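Local coordinates for ferrous iron transport protein B (Escherichia coli, PDB 3I8S), which transports ferrous iron into the cell in a GTP-driven uptake system, its cytosolic N-terminal domain binding and slowly hydrolysing GTP, at residues 114-119 with 144-149; 135-140 with 257-262. One frame throughout, in Å; residues are numbered along the deposited sequence.

Along the chain from the N terminus, strand 115-120 comes first, then helix 134-141, strand 145-147 and, much later, the end of helix 240-259 with strand 260-262. Interaction 1 closes the shorter loop, with 24 residues between its segments, and sets strand 145-147 at the edge of the G-domain sheet. Interaction 2 spans 116 residues and brings the last helix of the cytosolic helical domain back onto the G domain. Because residues 135-140 lie inside the first loop and 257-262 beyond it, the two contacts cross rather than nest. They also touch: V145 CG2 packs on S138 CA at 3.7 Å, so helix 134-141 bridges the sheet edge and the returning chain.

Interaction 1: 114-119 with 144-149; sequences PCIVAL and PVIPLV
The edge of the G-domain sheet is made here by two parallel strands, with V117, A118 and L119 paired with V145, I146 and P147. At C115 the pairing has not begun, and its carbonyl O merely meets the ring carbon CD of P144. I116 follows with CG1 beside its backbone N and CG2 anti to it; the two isoleucine side chains cross obliquely, and I116 CG2 meets I146 CG1 at 3.8 Å. A beta-branched chain suits both places, filling the sheet face with little freedom. V117 is held through both its backbone N and its backbone O: the N donates to P144 O (2.9 Å), in the carbonyl plane, and the O receives I146 N at 2.8 Å in a nearly straight bond, 172° at the hydrogen. On the other face of the sheet V117 CB lies against V145 CG2. A118 points to the same face as I146, and its small CB leaves room for L148, whose CD1 reaches it at 3.9 Å. L119 repeats the pattern of V117: its N binds I146 O from above the carbonyl plane, and its O takes L148 N at 2.7 Å, while its CB packs near V145 CG1. P144 and P147 cost the pairing nothing, since the N-H donors that 144-149 supplies are I146 and L148, not the prolines. L148 then centres an inverse gamma turn that leads to V149, one of the GTP-binding residues; the side chain of L148 also lies close to N120 of the same nucleotide site. Beyond these strands, 115-120 hydrogen-bonds on its other edge to strand 88-94, through L89, N91 and V93. I116 and I146 face helix 154-164, whereas V117, V145 and P147 lie against helix 134-141, so the pair is sandwiched between helices as in a Rossmann-like P-loop GTPase.

Interaction 2: 135-140 with 257-262; sequences DALSAR and DVVSNT
V259, V258 and R140 have the most surface covered where the end of helix 240-259 rests on helix 134-141. V259 has the most surface buried of the three. With CG1 anti to its backbone N (chi1 158°), it turns CG2 onto the helix backbone, 3.5 Å from L137 N, and lays both methyls near L137 CB. CG2 also meets A136 CB at 3.9 Å, and the small alanine allows the compact valine to come this near. V258, one residue earlier, crosses R140 at about a right angle and sets CG1 over one face of the guanidinium, towards its rim, 3.5 Å from NH2. R140 is extended from CG to NE and then bends at chi4 (74°), so that NH1 turns back to A136 O, 3.0 Å away and within the guanidinium plane. That carbonyl also accepts from R140 N, and the bond back to the helix helps fix the rotation of the flat group. An alanine at R140 would remove the guanidinium, and would probably leave V258 CG1 without the flat group it packs on and A136 O without its second donor. On the valine side, N261 ND2 bonds to V258 O, tying the last turn of the helix to strand 260-262, which pairs with strand 130-132. Since no hydrogen bond or salt bridge joins the two segments, the contact rests on apolar fit and on a methyl lying over a planar cation.

Interaction 1: 114-119 with 144-149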
ATOM      1  N   PRO A 114       2.448  -5.166  -7.378  1.00 28.17           N
ATOM      2  CA  PRO A 114       1.916  -4.307  -8.442  1.00 27.84           C
ATOM      3  C   PRO A 114       0.683  -3.552  -7.939  1.00 27.17           C
ATOM      4  O   PRO A 114      -0.192  -4.153  -7.342  1.00 25.38           O
ATOM      5  CB  PRO A 114       1.531  -5.291  -9.523  1.00 27.86           C
ATOM      6  CG  PRO A 114       2.505  -6.375  -9.339  1.00 28.87           C
ATOM      7  CD  PRO A 114       2.605  -6.543  -7.883  1.00 29.54           C
ATOM      8  N   CYS A 115       0.686  -2.227  -8.133  0.50 26.39           N
ATOM      9  CA  CYS A 115      -0.361  -1.325  -7.637  0.50 26.89           C
ATOM     10  C   CYS A 115      -0.881  -0.440  -8.754  0.50 26.57           C
ATOM     11  O   CYS A 115      -0.156  -0.123  -9.720  0.50 26.30           O
ATOM     12  CB  CYS A 115       0.190  -0.406  -6.533  0.50 27.12           C
ATOM     13  SG  CYS A 115       0.501  -1.175  -4.941  0.50 27.76           S
ATOM     14  N   ILE A 116      -2.157  -0.093  -8.641  1.00 25.89           N
ATOM     15  CA  ILE A 116      -2.746   0.998  -9.355  1.00 25.89           C
ATOM     16  C   ILE A 116      -3.326   1.916  -8.287  1.00 25.14           C
ATOM     17  O   ILE A 116      -4.091   1.451  -7.430  1.00 24.41           O
ATOM     18  CB  ILE A 116      -3.893   0.520 -10.266  1.00 25.52           C
ATOM     19  CG1 ILE A 116      -3.335  -0.377 -11.398  1.00 27.50           C
ATOM     20  CG2 ILE A 116      -4.618   1.755 -10.849  1.00 25.79           C
ATOM     21  CD1 ILE A 116      -4.391  -1.213 -12.031  1.00 26.22           C
ATOM     22  N   VAL A 117      -2.964   3.202  -8.300  1.00 24.44           N
ATOM     23  CA  VAL A 117      -3.647   4.163  -7.401  1.00 24.34           C
ATOM     24  C   VAL A 117      -4.912   4.665  -8.045  1.00 23.22           C
ATOM     25  O   VAL A 117      -4.895   5.194  -9.196  1.00 23.14           O
ATOM     26  CB  VAL A 117      -2.743   5.350  -6.980  1.00 24.86           C
ATOM     27  CG1 VAL A 117      -3.519   6.467  -6.331  1.00 24.62           C
ATOM     28  CG2 VAL A 117      -1.597   4.847  -6.138  1.00 28.65           C
ATOM     29  N   ALA A 118      -6.008   4.558  -7.310  1.00 22.86           N
ATOM     30  CA  ALA A 118      -7.250   5.199  -7.735  1.00 23.43           C
ATOM     31  C   ALA A 118      -7.464   6.437  -6.866  1.00 24.68           C
ATOM     32  O   ALA A 118      -7.785   6.318  -5.676  1.00 22.82           O
ATOM     33  CB  ALA A 118      -8.419   4.265  -7.634  1.00 24.57           C
ATOM     34  N   LEU A 119      -7.343   7.595  -7.505  1.00 23.77           N
ATOM     35  CA  LEU A 119      -7.444   8.878  -6.838  1.00 25.22           C
ATOM     36  C   LEU A 119      -8.882   9.350  -6.819  1.00 25.41           C
ATOM     37  O   LEU A 119      -9.501   9.675  -7.871  1.00 25.66           O
ATOM     38  CB  LEU A 119      -6.473   9.887  -7.470  1.00 24.42           C
ATOM     39  CG  LEU A 119      -6.141  11.172  -6.720  1.00 24.77           C
ATOM     40  CD1 LEU A 119      -5.363  10.952  -5.417  1.00 24.16           C
ATOM     41  CD2 LEU A 119      -5.336  12.138  -7.623  1.00 25.70           C
ATOM     42  N   PRO A 144       0.736   3.605 -11.900  1.00 25.58           N
ATOM     43  CA  PRO A 144      -0.353   4.382 -12.457  1.00 25.31           C
ATOM     44  C   PRO A 144      -1.180   5.105 -11.394  1.00 23.95           C
ATOM     45  O   PRO A 144      -1.424   4.585 -10.290  1.00 25.03           O
ATOM     46  CB  PRO A 144      -1.222   3.325 -13.141  1.00 25.65           C
ATOM     47  CG  PRO A 144      -0.343   2.128 -13.334  1.00 26.49           C
ATOM     48  CD  PRO A 144       0.656   2.178 -12.280  1.00 26.39           C
ATOM     49  N   VAL A 145      -1.606   6.300 -11.724  1.00 24.19           N
ATOM     50  CA  VAL A 145      -2.492   7.076 -10.859  1.00 23.28           C
ATOM     51  C   VAL A 145      -3.676   7.449 -11.728  1.00 23.19           C
ATOM     52  O   VAL A 145      -3.515   8.175 -12.740  1.00 22.22           O
ATOM     53  CB  VAL A 145      -1.807   8.341 -10.267  1.00 24.36           C
ATOM     54  CG1 VAL A 145      -2.829   9.247  -9.516  1.00 23.97           C
ATOM     55  CG2 VAL A 145      -0.620   7.935  -9.326  1.00 23.59           C
ATOM     56  N   ILE A 146      -4.836   6.895 -11.385  1.00 22.78           N
ATOM     57  CA  ILE A 146      -6.037   7.051 -12.177  1.00 23.70           C
ATOM     58  C   ILE A 146      -7.026   7.933 -11.416  1.00 23.21           C
ATOM     59  O   ILE A 146      -7.506   7.571 -10.351  1.00 22.67           O
ATOM     60  CB  ILE A 146      -6.715   5.660 -12.479  1.00 23.96           C
ATOM     61  CG1 ILE A 146      -5.716   4.685 -13.091  1.00 24.92           C
ATOM     62  CG2 ILE A 146      -7.945   5.840 -13.315  1.00 25.44           C
ATOM     63  CD1 ILE A 146      -5.008   5.133 -14.248  1.00 25.81           C
ATOM     64  N   PRO A 147      -7.380   9.069 -11.986  1.00 24.12           N
ATOM     65  CA  PRO A 147      -8.377   9.926 -11.315  1.00 24.59           C
ATOM     66  C   PRO A 147      -9.805   9.385 -11.458  1.00 25.35           C
ATOM     67  O   PRO A 147     -10.269   9.152 -12.586  1.00 24.01           O
ATOM     68  CB  PRO A 147      -8.223  11.239 -12.035  1.00 24.60           C
ATOM     69  CG  PRO A 147      -7.674  10.937 -13.349  1.00 25.14           C
ATOM     70  CD  PRO A 147      -6.912   9.646 -13.251  1.00 23.92           C
ATOM     71  N   LEU A 148     -10.501   9.193 -10.330  1.00 24.67           N
ATOM     72  CA  LEU A 148     -11.825   8.598 -10.372  1.00 26.20           C
ATOM     73  C   LEU A 148     -12.891   9.634 -10.578  1.00 28.12           C
ATOM     74  O   LEU A 148     -13.597  10.068  -9.656  1.00 29.27           O
ATOM     75  CB  LEU A 148     -12.115   7.720  -9.157  1.00 26.46           C
ATOM     76  CG  LEU A 148     -11.472   6.346  -9.033  1.00 30.69           C
ATOM     77  CD1 LEU A 148     -12.079   5.688  -7.760  1.00 31.24           C
ATOM     78  CD2 LEU A 148     -11.652   5.491 -10.284  1.00 33.33           C
ATOM     79  N   VAL A 149     -12.978  10.051 -11.833  1.00 28.88           N
ATOM     80  CA  VAL A 149     -13.928  10.986 -12.280  1.00 29.48           C
ATOM     81  C   VAL A 149     -15.297  10.306 -12.227  1.00 30.55           C
ATOM     82  O   VAL A 149     -15.500   9.229 -12.850  1.00 29.17           O
ATOM     83  CB  VAL A 149     -13.568  11.427 -13.716  1.00 29.30           C
ATOM     84  CG1 VAL A 149     -14.700  12.197 -14.325  1.00 28.50           C
ATOM     85  CG2 VAL A 149     -12.260  12.243 -13.675  1.00 27.56           C
TER

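Interaction 2: 135-140 with 257-262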
ATOM      1  N   ASP A 135       0.238  13.112 -13.194  1.00 26.12           N
ATOM      2  CA  ASP A 135       1.434  12.469 -13.762  1.00 26.71           C
ATOM      3  C   ASP A 135       2.692  12.665 -12.949  1.00 26.28           C
ATOM      4  O   ASP A 135       3.523  11.756 -12.868  1.00 26.74           O
ATOM      5  CB  ASP A 135       1.657  12.892 -15.206  1.00 28.23           C
ATOM      6  CG  ASP A 135       1.440  11.758 -16.135  1.00 31.28           C
ATOM      7  OD1 ASP A 135       0.636  10.885 -15.723  1.00 40.99           O
ATOM      8  OD2 ASP A 135       2.103  11.706 -17.200  1.00 40.09           O
ATOM      9  N   ALA A 136       2.843  13.845 -12.351  1.00 24.44           N
ATOM     10  CA  ALA A 136       3.905  14.082 -11.403  1.00 24.05           C
ATOM     11  C   ALA A 136       3.855  13.069 -10.226  1.00 23.26           C
ATOM     12  O   ALA A 136       4.877  12.539  -9.783  1.00 23.55           O
ATOM     13  CB  ALA A 136       3.846  15.526 -10.870  1.00 22.85           C
ATOM     14  N   LEU A 137       2.659  12.800  -9.715  1.00 22.58           N
ATOM     15  CA  LEU A 137       2.526  11.800  -8.669  1.00 22.81           C
ATOM     16  C   LEU A 137       2.882  10.375  -9.169  1.00 21.77           C
ATOM     17  O   LEU A 137       3.625   9.646  -8.504  1.00 21.67           O
ATOM     18  CB  LEU A 137       1.094  11.790  -8.142  1.00 21.32           C
ATOM     19  CG  LEU A 137       0.835  10.890  -6.969  1.00 22.54           C
ATOM     20  CD1 LEU A 137       1.751  11.035  -5.812  1.00 22.01           C
ATOM     21  CD2 LEU A 137      -0.643  11.101  -6.539  1.00 23.81           C
ATOM     22  N   SER A 138       2.346   9.980 -10.311  1.00 21.21           N
ATOM     23  CA  SER A 138       2.614   8.663 -10.875  1.00 23.21           C
ATOM     24  C   SER A 138       4.117   8.445 -11.052  1.00 23.34           C
ATOM     25  O   SER A 138       4.659   7.385 -10.709  1.00 23.37           O
ATOM     26  CB  SER A 138       1.921   8.490 -12.234  1.00 23.80           C
ATOM     27  OG  SER A 138       2.196   7.201 -12.777  1.00 27.91           O
ATOM     28  N   ALA A 139       4.787   9.455 -11.599  1.00 22.86           N
ATOM     29  CA  ALA A 139       6.247   9.447 -11.755  1.00 23.80           C
ATOM     30  C   ALA A 139       7.032   9.180 -10.462  1.00 24.06           C
ATOM     31  O   ALA A 139       8.078   8.516 -10.516  1.00 25.64           O
ATOM     32  CB  ALA A 139       6.727  10.775 -12.369  1.00 23.55           C
ATOM     33  N   ARG A 140       6.588   9.757  -9.341  1.00 24.03           N
ATOM     34  CA  ARG A 140       7.277   9.639  -8.047  1.00 23.37           C
ATOM     35  C   ARG A 140       6.965   8.309  -7.325  1.00 23.32           C
ATOM     36  O   ARG A 140       7.806   7.793  -6.562  1.00 23.38           O
ATOM     37  CB  ARG A 140       6.950  10.836  -7.154  1.00 23.36           C
ATOM     38  CG  ARG A 140       7.733  12.108  -7.587  1.00 22.62           C
ATOM     39  CD  ARG A 140       7.108  13.440  -7.074  1.00 23.43           C
ATOM     40  NE  ARG A 140       7.946  14.518  -7.539  1.00 23.46           N
ATOM     41  CZ  ARG A 140       8.004  14.958  -8.802  1.00 22.50           C
ATOM     42  NH1 ARG A 140       7.235  14.452  -9.765  1.00 22.74           N
ATOM     43  NH2 ARG A 140       8.844  15.923  -9.106  1.00 21.92           N
ATOM     44  N   ASP A 257       4.836  18.337  -1.933  1.00 20.34           N
ATOM     45  CA  ASP A 257       5.265  19.687  -2.280  1.00 21.12           C
ATOM     46  C   ASP A 257       5.181  19.952  -3.783  1.00 20.58           C
ATOM     47  O   ASP A 257       4.898  21.054  -4.175  1.00 19.48           O
ATOM     48  CB  ASP A 257       6.708  19.958  -1.855  1.00 21.68           C
ATOM     49  CG  ASP A 257       6.848  20.260  -0.370  1.00 25.35           C
ATOM     50  OD1 ASP A 257       5.806  20.392   0.313  1.00 24.44           O
ATOM     51  OD2 ASP A 257       8.020  20.356   0.102  1.00 28.94           O
ATOM     52  N   VAL A 258       5.454  18.936  -4.594  1.00 20.35           N
ATOM     53  CA  VAL A 258       5.401  19.038  -6.042  1.00 21.47           C
ATOM     54  C   VAL A 258       4.000  18.827  -6.590  1.00 21.34           C
ATOM     55  O   VAL A 258       3.524  19.568  -7.452  1.00 20.66           O
ATOM     56  CB  VAL A 258       6.344  17.988  -6.682  1.00 21.03           C
ATOM     57  CG1 VAL A 258       6.196  17.978  -8.192  1.00 22.57           C
ATOM     58  CG2 VAL A 258       7.826  18.278  -6.287  1.00 21.28           C
ATOM     59  N   VAL A 259       3.355  17.790  -6.074  1.00 23.09           N
ATOM     60  CA  VAL A 259       2.126  17.239  -6.627  1.00 24.52           C
ATOM     61  C   VAL A 259       0.839  17.981  -6.245  1.00 25.19           C
ATOM     62  O   VAL A 259      -0.102  18.015  -7.034  1.00 23.63           O
ATOM     63  CB  VAL A 259       2.075  15.747  -6.200  1.00 24.91           C
ATOM     64  CG1 VAL A 259       0.719  15.156  -6.217  1.00 27.73           C
ATOM     65  CG2 VAL A 259       3.139  14.979  -7.054  1.00 25.72           C
ATOM     66  N   SER A 260       0.803  18.538  -5.037  1.00 27.01           N
ATOM     67  CA  SER A 260      -0.379  19.222  -4.524  1.00 28.67           C
ATOM     68  C   SER A 260      -0.131  20.711  -4.532  1.00 30.54           C
ATOM     69  O   SER A 260       0.835  21.182  -3.933  1.00 31.86           O
ATOM     70  CB  SER A 260      -0.717  18.719  -3.126  1.00 29.12           C
ATOM     71  OG  SER A 260      -1.878  19.383  -2.635  1.00 30.71           O
ATOM     72  N   ASN A 261      -0.971  21.433  -5.275  1.00 31.60           N
ATOM     73  CA  ASN A 261      -0.813  22.857  -5.517  1.00 32.77           C
ATOM     74  C   ASN A 261      -2.091  23.574  -5.137  1.00 33.43           C
ATOM     75  O   ASN A 261      -3.150  22.961  -5.103  1.00 32.57           O
ATOM     76  CB  ASN A 261      -0.600  23.124  -7.010  1.00 33.47           C
ATOM     77  CG  ASN A 261       0.746  22.658  -7.536  1.00 34.37           C
ATOM     78  OD1 ASN A 261       1.352  23.358  -8.346  1.00 40.00           O
ATOM     79  ND2 ASN A 261       1.182  21.468  -7.149  1.00 37.46           N
ATOM     80  N   THR A 262      -1.983  24.881  -4.886  1.00 34.68           N
ATOM     81  CA  THR A 262      -3.148  25.750  -4.791  1.00 35.61           C
ATOM     82  C   THR A 262      -3.810  25.828  -6.169  1.00 36.63           C
ATOM     83  O   THR A 262      -3.122  25.926  -7.188  1.00 36.92           O
ATOM     84  CB  THR A 262      -2.754  27.195  -4.362  1.00 35.76           C
ATOM     85  OG1 THR A 262      -1.952  27.159  -3.170  1.00 36.06           O
ATOM     86  CG2 THR A 262      -3.988  28.022  -4.109  1.00 35.32           C
TER